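Local atomic coordinates of arylmalonate decarboxylase (Bordetella bronchiseptica, PDB entry 3IXL), a protein that catalyses the enantioselective decarboxylation of 2-aryl-2-methylmalonates, taking up a proton to give 2-arylpropionates and carbon dioxide. Residues Pro7-Ile12 with Trp217-Leu222; Ala50-Val55 with Ser78-Ala83; Asp195-Val200 with Val206-Ser211. The protein carries 2 engineered substitutions. All blocks are in the same frame, centred on the assembly; numbering follows the deposited sequence.

How the interactions relate
The three contacts sit around the two parallel sheets of one chain, whose pocket, lined in part by the engineered Cys74 and Ser188, holds 2-phenylacetic acid. Interactions 1 and 2 have centres about 19 Å apart and meet directly, Ile12 CD1 packing 3.5 Å from Val55 O. Interaction 3 touches neither, but its strand 208-210 runs straight into helix 211-222, which supplies the second segment of interaction 1; those two centres are about 21 Å apart. Interactions 2 and 3, about 26 Å apart between centres, lie on opposite sides of the chain's centre. None of the three contacts lines the pocket; the side chains of Tyr80, Ser210 and Met11 lie about 8, 9 and 10 Å from the ligand.

Interaction 1: Pro7-Ile12 with Trp217-Leu222; sequences PTIGMI and WDAVRL
Ile9 and Met11, two residues apart on strand 8-13, press against Ala219 of helix 211-222 in the alpha/beta fold that the family shares with the aspartate/glutamate racemases; the strand belongs to a parallel sheet in the order 2-1-3-4. The helix segment runs back against the strand at 137°, the axes 9.3 Å apart at their closest, and the contact is wholly apolar and buried.

Ile9 carries most of it. Its CB is directed at the helix but still lies 5.0 Å from Ala219 CB. The side chain then forks. CG2, on the far side of CB from the backbone N, comes down to 3.7 Å from Ala219 CB. CG1 leads the other branch in an extended course (chi2 168°), and the tip, CD1, arrives 3.8 Å from Val220 CG2, with the two side chains crossing at about a right angle. Met11 reaches in by its end alone: CE lies 4.1 Å from Ala219 CB, so this small methyl is met by two strand side chains. Val220 also packs on Tyr28 and Leu31.

Away from the strand, Asp218 and Arg221, one turn apart, form a salt bridge. Asp218 also bonds Thr102 through OD1 and Asn110 through OD2, tying the helix to strand 101-103 and helix 104-114. Arg221 NE and NH1 both grip Asp218 OD2, at 3.0 and 2.8 Å, from the same face of the carboxylate.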
ATOM      1  N   PRO A   7      -0.823  16.119  14.756  1.00 22.52           N
ATOM      2  CA  PRO A   7      -0.965  14.670  14.905  1.00 20.76           C
ATOM      3  C   PRO A   7       0.181  13.897  14.247  1.00 18.56           C
ATOM      4  O   PRO A   7       0.538  14.148  13.091  1.00 18.45           O
ATOM      5  CB  PRO A   7      -2.302  14.363  14.211  1.00 21.47           C
ATOM      6  CG  PRO A   7      -2.537  15.505  13.298  1.00 22.52           C
ATOM      7  CD  PRO A   7      -1.929  16.699  13.971  1.00 22.67           C
ATOM      8  N   THR A   8       0.758  12.981  15.009  1.00 15.92           N
ATOM      9  CA  THR A   8       1.767  12.064  14.505  1.00 14.39           C
ATOM     10  C   THR A   8       1.053  10.886  13.848  1.00 12.09           C
ATOM     11  O   THR A   8       0.041  10.408  14.352  1.00 11.92           O
ATOM     12  CB  THR A   8       2.650  11.585  15.656  1.00 14.93           C
ATOM     13  OG1 THR A   8       3.308  12.721  16.241  1.00 17.40           O
ATOM     14  CG2 THR A   8       3.689  10.633  15.175  1.00 16.12           C
ATOM     15  N   ILE A   9       1.554  10.449  12.699  1.00  9.54           N
ATOM     16  CA  ILE A   9       0.995   9.271  12.039  1.00  9.02           C
ATOM     17  C   ILE A   9       1.960   8.108  12.223  1.00  7.83           C
ATOM     18  O   ILE A   9       3.137   8.221  11.874  1.00  7.10           O
ATOM     19  CB  ILE A   9       0.714   9.545  10.550  1.00  9.20           C
ATOM     20  CG1 ILE A   9      -0.442  10.548  10.433  1.00 10.72           C
ATOM     21  CG2 ILE A   9       0.393   8.235   9.805  1.00  9.65           C
ATOM     22  CD1 ILE A   9      -0.638  11.126   9.056  1.00 13.54           C
ATOM     23  N   GLY A  10       1.468   7.013  12.794  1.00  7.12           N
ATOM     24  CA  GLY A  10       2.299   5.853  13.069  1.00  6.80           C
ATOM     25  C   GLY A  10       2.180   4.789  11.997  1.00  6.30           C
ATOM     26  O   GLY A  10       1.070   4.524  11.502  1.00  6.28           O
ATOM     27  N   MET A  11       3.307   4.166  11.662  1.00  5.66           N
ATOM     28  CA  MET A  11       3.357   3.161  10.588  1.00  5.43           C
ATOM     29  C   MET A  11       4.094   1.911  11.021  1.00  5.90           C
ATOM     30  O   MET A  11       5.213   1.994  11.514  1.00  6.25           O
ATOM     31  CB  MET A  11       4.007   3.766   9.345  1.00  6.06           C
ATOM     32  CG  MET A  11       3.121   4.835   8.742  1.00  6.74           C
ATOM     33  SD  MET A  11       3.773   5.556   7.237  1.00  7.10           S
ATOM     34  CE  MET A  11       2.252   6.260   6.574  1.00  7.45           C
ATOM     35  N   ILE A  12       3.457   0.759  10.842  1.00  5.60           N
ATOM     36  CA  ILE A  12       4.090  -0.533  11.069  1.00  5.55           C
ATOM     37  C   ILE A  12       4.638  -0.990   9.719  1.00  5.76           C
ATOM     38  O   ILE A  12       3.873  -1.117   8.756  1.00  5.56           O
ATOM     39  CB  ILE A  12       3.090  -1.563  11.631  1.00  5.65           C
ATOM     40  CG1 ILE A  12       2.445  -1.054  12.926  1.00  6.21           C
ATOM     41  CG2 ILE A  12       3.801  -2.898  11.879  1.00  5.94           C
ATOM     42  CD1 ILE A  12       1.248  -1.877  13.364  1.00  7.69           C
ATOM     43  N   TRP A 217      -1.603   8.304   1.706  1.00  5.32           N
ATOM     44  CA  TRP A 217      -2.836   9.036   1.443  1.00  5.76           C
ATOM     45  C   TRP A 217      -3.923   8.607   2.430  1.00  5.55           C
ATOM     46  O   TRP A 217      -4.643   9.430   2.999  1.00  5.93           O
ATOM     47  CB  TRP A 217      -3.263   8.748  -0.002  1.00  5.97           C
ATOM     48  CG  TRP A 217      -4.619   9.270  -0.364  1.00  6.76           C
ATOM     49  CD1 TRP A 217      -4.930  10.534  -0.768  1.00  8.54           C
ATOM     50  CD2 TRP A 217      -5.841   8.525  -0.384  1.00  9.02           C
ATOM     51  NE1 TRP A 217      -6.284  10.628  -1.021  1.00  9.35           N
ATOM     52  CE2 TRP A 217      -6.863   9.406  -0.789  1.00  9.06           C
ATOM     53  CE3 TRP A 217      -6.170   7.197  -0.084  1.00  8.59           C
ATOM     54  CZ2 TRP A 217      -8.199   8.999  -0.901  1.00 10.08           C
ATOM     55  CZ3 TRP A 217      -7.496   6.797  -0.195  1.00  9.89           C
ATOM     56  CH2 TRP A 217      -8.491   7.695  -0.600  1.00  9.82           C
ATOM     57  N   ASP A 218      -4.027   7.303   2.637  1.00  5.59           N
ATOM     58  CA  ASP A 218      -5.067   6.720   3.468  1.00  6.02           C
ATOM     59  C   ASP A 218      -4.837   6.999   4.950  1.00  6.21           C
ATOM     60  O   ASP A 218      -5.795   7.248   5.691  1.00  6.68           O
ATOM     61  CB  ASP A 218      -5.106   5.215   3.189  1.00  5.93           C
ATOM     62  CG  ASP A 218      -6.063   4.470   4.080  1.00  7.10           C
ATOM     63  OD1 ASP A 218      -5.581   3.686   4.938  1.00  7.73           O
ATOM     64  OD2 ASP A 218      -7.290   4.630   3.882  1.00  7.24           O
ATOM     65  N   ALA A 219      -3.575   6.962   5.386  1.00  6.48           N
ATOM     66  CA  ALA A 219      -3.245   7.296   6.771  1.00  6.43           C
ATOM     67  C   ALA A 219      -3.538   8.764   7.061  1.00  6.61           C
ATOM     68  O   ALA A 219      -4.078   9.106   8.118  1.00  7.30           O
ATOM     69  CB  ALA A 219      -1.787   6.983   7.054  1.00  6.81           C
ATOM     70  N   VAL A 220      -3.206   9.629   6.106  1.00  6.68           N
ATOM     71  CA  VAL A 220      -3.471  11.060   6.254  1.00  8.14           C
ATOM     72  C   VAL A 220      -4.974  11.323   6.250  1.00  8.53           C
ATOM     73  O   VAL A 220      -5.475  12.166   7.006  1.00  8.95           O
ATOM     74  CB  VAL A 220      -2.730  11.878   5.174  1.00  8.09           C
ATOM     75  CG1 VAL A 220      -3.162  13.327   5.183  1.00  9.29           C
ATOM     76  CG2 VAL A 220      -1.228  11.771   5.387  1.00  9.31           C
ATOM     77  N   ARG A 221      -5.692  10.582   5.415  1.00  8.83           N
ATOM     78  CA  ARG A 221      -7.164  10.589   5.417  1.00  9.83           C
ATOM     79  C   ARG A 221      -7.704  10.302   6.820  1.00 10.74           C
ATOM     80  O   ARG A 221      -8.542  11.045   7.340  1.00 11.55           O
ATOM     81  CB  ARG A 221      -7.696   9.546   4.429  1.00  9.68           C
ATOM     82  CG  ARG A 221      -9.215   9.354   4.466  1.00  9.61           C
ATOM     83  CD  ARG A 221      -9.658   8.089   3.751  1.00  9.64           C
ATOM     84  NE  ARG A 221      -9.156   6.867   4.397  1.00  8.94           N
ATOM     85  CZ  ARG A 221      -9.687   6.296   5.482  1.00  9.76           C
ATOM     86  NH1 ARG A 221      -9.152   5.171   5.963  1.00  9.20           N
ATOM     87  NH2 ARG A 221     -10.737   6.842   6.102  1.00 10.19           N
ATOM     88  N   LEU A 222      -7.207   9.225   7.426  1.00 11.50           N
ATOM     89  CA  LEU A 222      -7.660   8.783   8.743  1.00 13.52           C
ATOM     90  C   LEU A 222      -7.333   9.769   9.845  1.00 14.23           C
ATOM     91  O   LEU A 222      -8.040   9.830  10.857  1.00 14.93           O
ATOM     92  CB  LEU A 222      -7.036   7.435   9.089  1.00 14.22           C
ATOM     93  CG  LEU A 222      -7.919   6.196   9.132  1.00 17.17           C
ATOM     94  CD1 LEU A 222      -7.218   5.165   9.992  1.00 18.33           C
ATOM     95  CD2 LEU A 222      -9.311   6.500   9.695  1.00 17.04           C
TER

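Interaction 2: Ala50-Val55 with Ser78-Ala83; sequences AVIESV and SFYRGA
Ile52 fits its branched side chain against the far ends of Tyr80 and Arg81, the two central residues of the turn after helix 75-79, whose side chains run out side by side. Tyr80 holds CG in the tight place between its backbone N and carbonyl carbon (chi1 81°). Arg81 keeps its chain extended from CG to NE and runs along the tyrosine: its CG stands 3.8 Å above the Tyr80 ring plane, over the centre, and further out the Tyr80 OH lies over the middle of the Arg81 guanidinium. The two side chains thus reach Ile52 stacked one over the other.

Ile52 answers with both branches. With CG1 opposite the backbone N (chi1 -173°), CG2 is the methyl that meets the polar ends, 3.6 Å from Tyr80 OH and 3.9 Å from Arg81 NH1. CD1 lies at the edge of the tyrosine ring, near its plane and 4.5 Å from Tyr80 CE1. These are packing contacts; the phenol oxygen is hydrogen-bonded to Asp49 OD1, and the same carboxylate oxygen makes a long, weak ion pair with Arg81 NH2.

Each backbone is shaped locally. Phe79 to Gly82 form a type I beta turn, closed by Gly82 N to Phe79 O, and Gly82 then takes a positive phi (102°) at the N-cap of the next helix. On the other side Val51 O accepts from Ser54 N and, at 2.7 Å, from Ser54 OG.

Helix 75-79 starts among pocket residues 73-76, and Ser78 OG bonds the backbone O of the engineered Cys74; with Tyr80 about 8 Å from the ligand, this is packing behind the pocket wall. The contact joins the link between helices 45-51 and 55-64 to the turn between helices 75-79 and 83-97, where Phe85 makes a cation-pi contact with Arg81 and, with Leu89, packs on Ile52.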
ATOM      1  N   ALA A  50       5.537 -15.528  10.093  1.00 10.24           N
ATOM      2  CA  ALA A  50       6.554 -15.342  11.134  1.00 10.49           C
ATOM      3  C   ALA A  50       6.485 -13.996  11.866  1.00 10.74           C
ATOM      4  O   ALA A  50       7.077 -13.843  12.937  1.00 11.38           O
ATOM      5  CB  ALA A  50       7.949 -15.566  10.577  1.00 10.77           C
ATOM      6  N   VAL A  51       5.780 -13.018  11.295  1.00  9.77           N
ATOM      7  CA  VAL A  51       5.692 -11.687  11.914  1.00  9.94           C
ATOM      8  C   VAL A  51       4.272 -11.188  12.167  1.00  9.52           C
ATOM      9  O   VAL A  51       4.085 -10.221  12.914  1.00  9.03           O
ATOM     10  CB  VAL A  51       6.463 -10.594  11.112  1.00  9.77           C
ATOM     11  CG1 VAL A  51       7.949 -10.908  11.072  1.00 10.97           C
ATOM     12  CG2 VAL A  51       5.876 -10.404   9.708  1.00 11.00           C
ATOM     13  N   ILE A  52       3.277 -11.822  11.543  1.00  8.74           N
ATOM     14  CA  ILE A  52       1.911 -11.289  11.576  1.00  9.51           C
ATOM     15  C   ILE A  52       1.379 -11.135  13.006  1.00  9.79           C
ATOM     16  O   ILE A  52       0.618 -10.215  13.298  1.00  9.99           O
ATOM     17  CB  ILE A  52       0.939 -12.129  10.697  1.00  9.63           C
ATOM     18  CG1 ILE A  52      -0.446 -11.475  10.589  1.00  9.86           C
ATOM     19  CG2 ILE A  52       0.787 -13.541  11.252  1.00 10.00           C
ATOM     20  CD1 ILE A  52      -0.471 -10.168   9.821  1.00 10.85           C
ATOM     21  N   GLU A  53       1.804 -12.028  13.895  1.00 10.66           N
ATOM     22  CA  GLU A  53       1.306 -12.020  15.266  1.00 11.33           C
ATOM     23  C   GLU A  53       1.809 -10.837  16.080  1.00 11.23           C
ATOM     24  O   GLU A  53       1.239 -10.526  17.130  1.00 12.29           O
ATOM     25  CB  GLU A  53       1.680 -13.321  15.968  1.00 11.55           C
ATOM     26  CG  GLU A  53       1.043 -14.537  15.313  1.00 13.90           C
ATOM     27  CD  GLU A  53       1.653 -15.843  15.772  1.00 16.52           C
ATOM     28  OE1 GLU A  53       0.874 -16.738  16.148  1.00 18.94           O
ATOM     29  OE2 GLU A  53       2.892 -15.981  15.756  1.00 17.67           O
ATOM     30  N   SER A  54       2.868 -10.188  15.606  1.00 10.50           N
ATOM     31  CA  SER A  54       3.460  -9.055  16.314  1.00 10.73           C
ATOM     32  C   SER A  54       2.844  -7.710  15.955  1.00 10.21           C
ATOM     33  O   SER A  54       3.159  -6.709  16.580  1.00 10.01           O
ATOM     34  CB  SER A  54       4.968  -9.005  16.083  1.00 10.63           C
ATOM     35  OG  SER A  54       5.284  -8.657  14.740  1.00 12.79           O
ATOM     36  N   VAL A  55       1.985  -7.691  14.942  1.00 10.04           N
ATOM     37  CA  VAL A  55       1.398  -6.441  14.476  1.00  9.68           C
ATOM     38  C   VAL A  55       0.717  -5.664  15.605  1.00 10.22           C
ATOM     39  O   VAL A  55       0.951  -4.467  15.763  1.00 10.23           O
ATOM     40  CB  VAL A  55       0.454  -6.671  13.279  1.00  9.71           C
ATOM     41  CG1 VAL A  55      -0.384  -5.414  12.993  1.00  8.86           C
ATOM     42  CG2 VAL A  55       1.272  -7.066  12.051  1.00  9.69           C
ATOM     43  N   SER A  78      -1.438  -7.743   4.829  1.00  7.63           N
ATOM     44  CA  SER A  78      -2.837  -7.479   5.142  1.00  7.35           C
ATOM     45  C   SER A  78      -3.873  -8.147   4.218  1.00  7.16           C
ATOM     46  O   SER A  78      -5.018  -8.308   4.635  1.00  7.54           O
ATOM     47  CB  SER A  78      -3.104  -5.976   5.316  1.00  7.95           C
ATOM     48  OG  SER A  78      -2.709  -5.207   4.189  1.00  6.78           O
ATOM     49  N   PHE A  79      -3.473  -8.579   3.017  1.00  6.66           N
ATOM     50  CA  PHE A  79      -4.418  -9.274   2.122  1.00  6.53           C
ATOM     51  C   PHE A  79      -4.242 -10.790   1.997  1.00  6.49           C
ATOM     52  O   PHE A  79      -5.128 -11.451   1.438  1.00  6.94           O
ATOM     53  CB  PHE A  79      -4.551  -8.599   0.725  1.00  6.52           C
ATOM     54  CG  PHE A  79      -3.352  -8.776  -0.205  1.00  6.24           C
ATOM     55  CD1 PHE A  79      -2.942 -10.043  -0.649  1.00  6.17           C
ATOM     56  CD2 PHE A  79      -2.674  -7.658  -0.679  1.00  6.05           C
ATOM     57  CE1 PHE A  79      -1.849 -10.187  -1.502  1.00  6.92           C
ATOM     58  CE2 PHE A  79      -1.589  -7.781  -1.545  1.00  6.24           C
ATOM     59  CZ  PHE A  79      -1.173  -9.045  -1.960  1.00  6.58           C
ATOM     60  N   TYR A  80      -3.132 -11.345   2.492  1.00  6.90           N
ATOM     61  CA  TYR A  80      -2.808 -12.737   2.138  1.00  7.35           C
ATOM     62  C   TYR A  80      -3.776 -13.789   2.654  1.00  7.95           C
ATOM     63  O   TYR A  80      -3.775 -14.920   2.169  1.00  8.41           O
ATOM     64  CB  TYR A  80      -1.371 -13.123   2.484  1.00  7.56           C
ATOM     65  CG  TYR A  80      -1.056 -13.498   3.928  1.00  7.48           C
ATOM     66  CD1 TYR A  80      -1.047 -12.537   4.944  1.00  8.88           C
ATOM     67  CD2 TYR A  80      -0.673 -14.802   4.258  1.00  7.86           C
ATOM     68  CE1 TYR A  80      -0.709 -12.877   6.249  1.00  8.50           C
ATOM     69  CE2 TYR A  80      -0.316 -15.147   5.559  1.00  9.17           C
ATOM     70  CZ  TYR A  80      -0.343 -14.180   6.553  1.00  8.08           C
ATOM     71  OH  TYR A  80       0.024 -14.510   7.847  1.00  9.93           O
ATOM     72  N   ARG A  81      -4.575 -13.417   3.652  1.00  8.29           N
ATOM     73  CA  ARG A  81      -5.537 -14.335   4.252  1.00  9.27           C
ATOM     74  C   ARG A  81      -6.962 -14.005   3.840  1.00  9.49           C
ATOM     75  O   ARG A  81      -7.906 -14.646   4.308  1.00 10.85           O
ATOM     76  CB  ARG A  81      -5.393 -14.311   5.771  1.00  9.84           C
ATOM     77  CG  ARG A  81      -4.160 -15.048   6.258  1.00  9.31           C
ATOM     78  CD  ARG A  81      -3.987 -14.903   7.758  1.00 11.82           C
ATOM     79  NE  ARG A  81      -2.971 -15.807   8.285  1.00 12.16           N
ATOM     80  CZ  ARG A  81      -2.444 -15.720   9.500  1.00 12.81           C
ATOM     81  NH1 ARG A  81      -2.822 -14.751  10.337  1.00 12.70           N
ATOM     82  NH2 ARG A  81      -1.526 -16.598   9.877  1.00 13.79           N
ATOM     83  N   GLY A  82      -7.129 -13.018   2.968  1.00  9.06           N
ATOM     84  CA  GLY A  82      -8.457 -12.636   2.492  1.00  8.85           C
ATOM     85  C   GLY A  82      -8.994 -11.388   3.169  1.00  8.88           C
ATOM     86  O   GLY A  82      -8.365 -10.839   4.098  1.00  8.45           O
ATOM     87  N   ALA A  83     -10.161 -10.948   2.703  1.00  8.89           N
ATOM     88  CA  ALA A  83     -10.764  -9.694   3.160  1.00  8.48           C
ATOM     89  C   ALA A  83     -11.185  -9.687   4.626  1.00  8.77           C
ATOM     90  O   ALA A  83     -11.005  -8.674   5.318  1.00  8.73           O
ATOM     91  CB  ALA A  83     -11.950  -9.322   2.271  1.00  9.46           C
TER

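Interaction 3: Asp195-Val200 with Val206-Ser211; sequences DAIPEV and VPVVSS
The last two elements of a beta-alpha-beta unit, built from strand 183-187, helix 196-204 and strand 208-210, pack together here. Helix and strand segments run nearly antiparallel, at 166°, as expected when a helix leads back to a new edge strand; 208-210 lies beside 183-187 at the border of its four-stranded parallel sheet. Ile197 and Val200, one turn apart on the helix, face Val208 and Ser210, alternate residues of the strand.

The closest touch is methyl to methyl: Val200 CG1 stands 3.5 Å from Val208 CG2, the two side chains crossing at about a right angle. In Val208 CG1 is anti to the backbone N (chi1 178°), which leaves CG2 opposite the carbonyl carbon and turned to the helix, where it also lies 3.9 Å from Val200 CB. Ile197 divides its attention between the two strand residues, and its CG2 rests 4.1 Å from Val208 CB.

The backbone of Val209 bonds Ile184 and Leu186, while Val208 N is taken by the side chain of Glu201, further along the helix. Just past the unit, Ser211 OG bonds the backbone N of the engineered pocket residue Ser188, so the strand's C-terminal end points to the ligand site. Ser210 presents carbon to the helix, its hydroxyl being hydrogen-bonded to Thr193 OG1. Against that methylene comes the second branch of Ile197, extended past CG1 (chi2 162°), its CD1 ending 3.6 Å from Ser210 CB.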
ATOM      1  N   ASP A 195       7.842   8.485  -9.138  1.00  8.17           N
ATOM      2  CA  ASP A 195       8.109   9.055 -10.464  1.00  9.07           C
ATOM      3  C   ASP A 195       7.421   8.259 -11.571  1.00  8.86           C
ATOM      4  O   ASP A 195       7.159   8.790 -12.654  1.00  9.90           O
ATOM      5  CB  ASP A 195       9.612   9.150 -10.721  1.00  9.64           C
ATOM      6  CG  ASP A 195      10.292  10.211  -9.871  1.00 12.90           C
ATOM      7  OD1 ASP A 195       9.626  11.178  -9.452  1.00 17.04           O
ATOM      8  OD2 ASP A 195      11.506  10.078  -9.634  1.00 16.98           O
ATOM      9  N   ALA A 196       7.094   6.999 -11.288  1.00  7.74           N
ATOM     10  CA  ALA A 196       6.411   6.151 -12.272  1.00  7.33           C
ATOM     11  C   ALA A 196       4.952   6.528 -12.464  1.00  7.25           C
ATOM     12  O   ALA A 196       4.447   6.538 -13.595  1.00  7.64           O
ATOM     13  CB  ALA A 196       6.532   4.677 -11.891  1.00  7.65           C
ATOM     14  N   ILE A 197       4.268   6.828 -11.361  1.00  7.46           N
ATOM     15  CA  ILE A 197       2.821   7.060 -11.384  1.00  8.18           C
ATOM     16  C   ILE A 197       2.373   8.138 -12.390  1.00  8.36           C
ATOM     17  O   ILE A 197       1.544   7.844 -13.250  1.00  8.35           O
ATOM     18  CB  ILE A 197       2.251   7.358  -9.969  1.00  8.19           C
ATOM     19  CG1 ILE A 197       2.462   6.159  -9.038  1.00  9.18           C
ATOM     20  CG2 ILE A 197       0.761   7.726 -10.049  1.00  9.03           C
ATOM     21  CD1 ILE A 197       2.337   6.537  -7.560  1.00 10.19           C
ATOM     22  N   PRO A 198       2.901   9.380 -12.290  1.00  8.57           N
ATOM     23  CA  PRO A 198       2.418  10.386 -13.248  1.00  9.06           C
ATOM     24  C   PRO A 198       2.738  10.038 -14.697  1.00  9.46           C
ATOM     25  O   PRO A 198       1.997  10.430 -15.589  1.00  9.93           O
ATOM     26  CB  PRO A 198       3.147  11.673 -12.825  1.00  9.10           C
ATOM     27  CG  PRO A 198       4.335  11.210 -12.045  1.00  9.56           C
ATOM     28  CD  PRO A 198       3.881   9.949 -11.343  1.00  8.83           C
ATOM     29  N   GLU A 199       3.827   9.316 -14.931  1.00  9.17           N
ATOM     30  CA  GLU A 199       4.193   8.944 -16.298  1.00  9.08           C
ATOM     31  C   GLU A 199       3.208   7.918 -16.859  1.00  8.80           C
ATOM     32  O   GLU A 199       2.754   8.033 -18.001  1.00  8.75           O
ATOM     33  CB  GLU A 199       5.626   8.415 -16.323  1.00  9.63           C
ATOM     34  CG  GLU A 199       6.138   7.911 -17.680  1.00 11.63           C
ATOM     35  CD  GLU A 199       6.183   8.960 -18.780  1.00 15.06           C
ATOM     36  OE1 GLU A 199       6.411   8.552 -19.935  1.00 16.97           O
ATOM     37  OE2 GLU A 199       5.995  10.167 -18.513  1.00 14.29           O
ATOM     38  N   VAL A 200       2.845   6.922 -16.057  1.00  8.02           N
ATOM     39  CA  VAL A 200       1.850   5.946 -16.489  1.00  8.31           C
ATOM     40  C   VAL A 200       0.500   6.606 -16.748  1.00  8.44           C
ATOM     41  O   VAL A 200      -0.136   6.336 -17.771  1.00  8.53           O
ATOM     42  CB  VAL A 200       1.676   4.803 -15.461  1.00  7.68           C
ATOM     43  CG1 VAL A 200       0.573   3.857 -15.882  1.00  8.69           C
ATOM     44  CG2 VAL A 200       2.971   4.023 -15.293  1.00  8.41           C
ATOM     45  N   VAL A 206      -5.448   6.518 -17.693  1.00 11.95           N
ATOM     46  CA  VAL A 206      -6.178   5.864 -16.607  1.00 11.89           C
ATOM     47  C   VAL A 206      -5.407   6.082 -15.306  1.00 11.17           C
ATOM     48  O   VAL A 206      -4.194   6.314 -15.338  1.00 11.52           O
ATOM     49  CB  VAL A 206      -6.405   4.343 -16.859  1.00 11.64           C
ATOM     50  CG1 VAL A 206      -7.196   4.106 -18.162  1.00 12.04           C
ATOM     51  CG2 VAL A 206      -5.080   3.580 -16.894  1.00 12.07           C
ATOM     52  N   PRO A 207      -6.114   6.056 -14.163  1.00 11.09           N
ATOM     53  CA  PRO A 207      -5.434   6.268 -12.887  1.00 10.79           C
ATOM     54  C   PRO A 207      -4.642   5.049 -12.413  1.00 10.27           C
ATOM     55  O   PRO A 207      -4.981   3.910 -12.752  1.00 10.34           O
ATOM     56  CB  PRO A 207      -6.585   6.570 -11.921  1.00 11.32           C
ATOM     57  CG  PRO A 207      -7.749   5.855 -12.499  1.00 11.77           C
ATOM     58  CD  PRO A 207      -7.566   5.867 -13.995  1.00 10.97           C
ATOM     59  N   VAL A 208      -3.600   5.320 -11.635  1.00  9.66           N
ATOM     60  CA  VAL A 208      -2.797   4.297 -10.967  1.00  9.49           C
ATOM     61  C   VAL A 208      -2.906   4.469  -9.460  1.00  8.36           C
ATOM     62  O   VAL A 208      -2.730   5.578  -8.934  1.00  9.28           O
ATOM     63  CB  VAL A 208      -1.299   4.402 -11.343  1.00 10.00           C
ATOM     64  CG1 VAL A 208      -0.470   3.353 -10.599  1.00 11.40           C
ATOM     65  CG2 VAL A 208      -1.124   4.252 -12.839  1.00 10.64           C
ATOM     66  N   VAL A 209      -3.177   3.370  -8.770  1.00  6.94           N
ATOM     67  CA  VAL A 209      -3.103   3.344  -7.310  1.00  6.80           C
ATOM     68  C   VAL A 209      -1.894   2.498  -6.953  1.00  6.38           C
ATOM     69  O   VAL A 209      -1.806   1.343  -7.367  1.00  6.60           O
ATOM     70  CB  VAL A 209      -4.393   2.785  -6.669  1.00  6.48           C
ATOM     71  CG1 VAL A 209      -4.232   2.631  -5.149  1.00  7.70           C
ATOM     72  CG2 VAL A 209      -5.569   3.714  -6.955  1.00  7.28           C
ATOM     73  N   SER A 210      -0.963   3.082  -6.207  1.00  5.85           N
ATOM     74  CA  SER A 210       0.284   2.415  -5.854  1.00  6.01           C
ATOM     75  C   SER A 210       0.309   2.201  -4.345  1.00  5.80           C
ATOM     76  O   SER A 210      -0.053   3.106  -3.591  1.00  5.60           O
ATOM     77  CB  SER A 210       1.472   3.265  -6.307  1.00  6.30           C
ATOM     78  OG  SER A 210       2.693   2.649  -5.953  1.00  7.77           O
ATOM     79  N   SER A 211       0.757   1.023  -3.913  1.00  5.44           N
ATOM     80  CA  SER A 211       0.719   0.639  -2.486  1.00  5.81           C
ATOM     81  C   SER A 211       1.259   1.687  -1.499  1.00  5.42           C
ATOM     82  O   SER A 211       0.542   2.105  -0.587  1.00  5.52           O
ATOM     83  CB  SER A 211       1.485  -0.671  -2.265  1.00  6.65           C
ATOM     84  OG  SER A 211       0.786  -1.774  -2.779  1.00  7.08           O
TER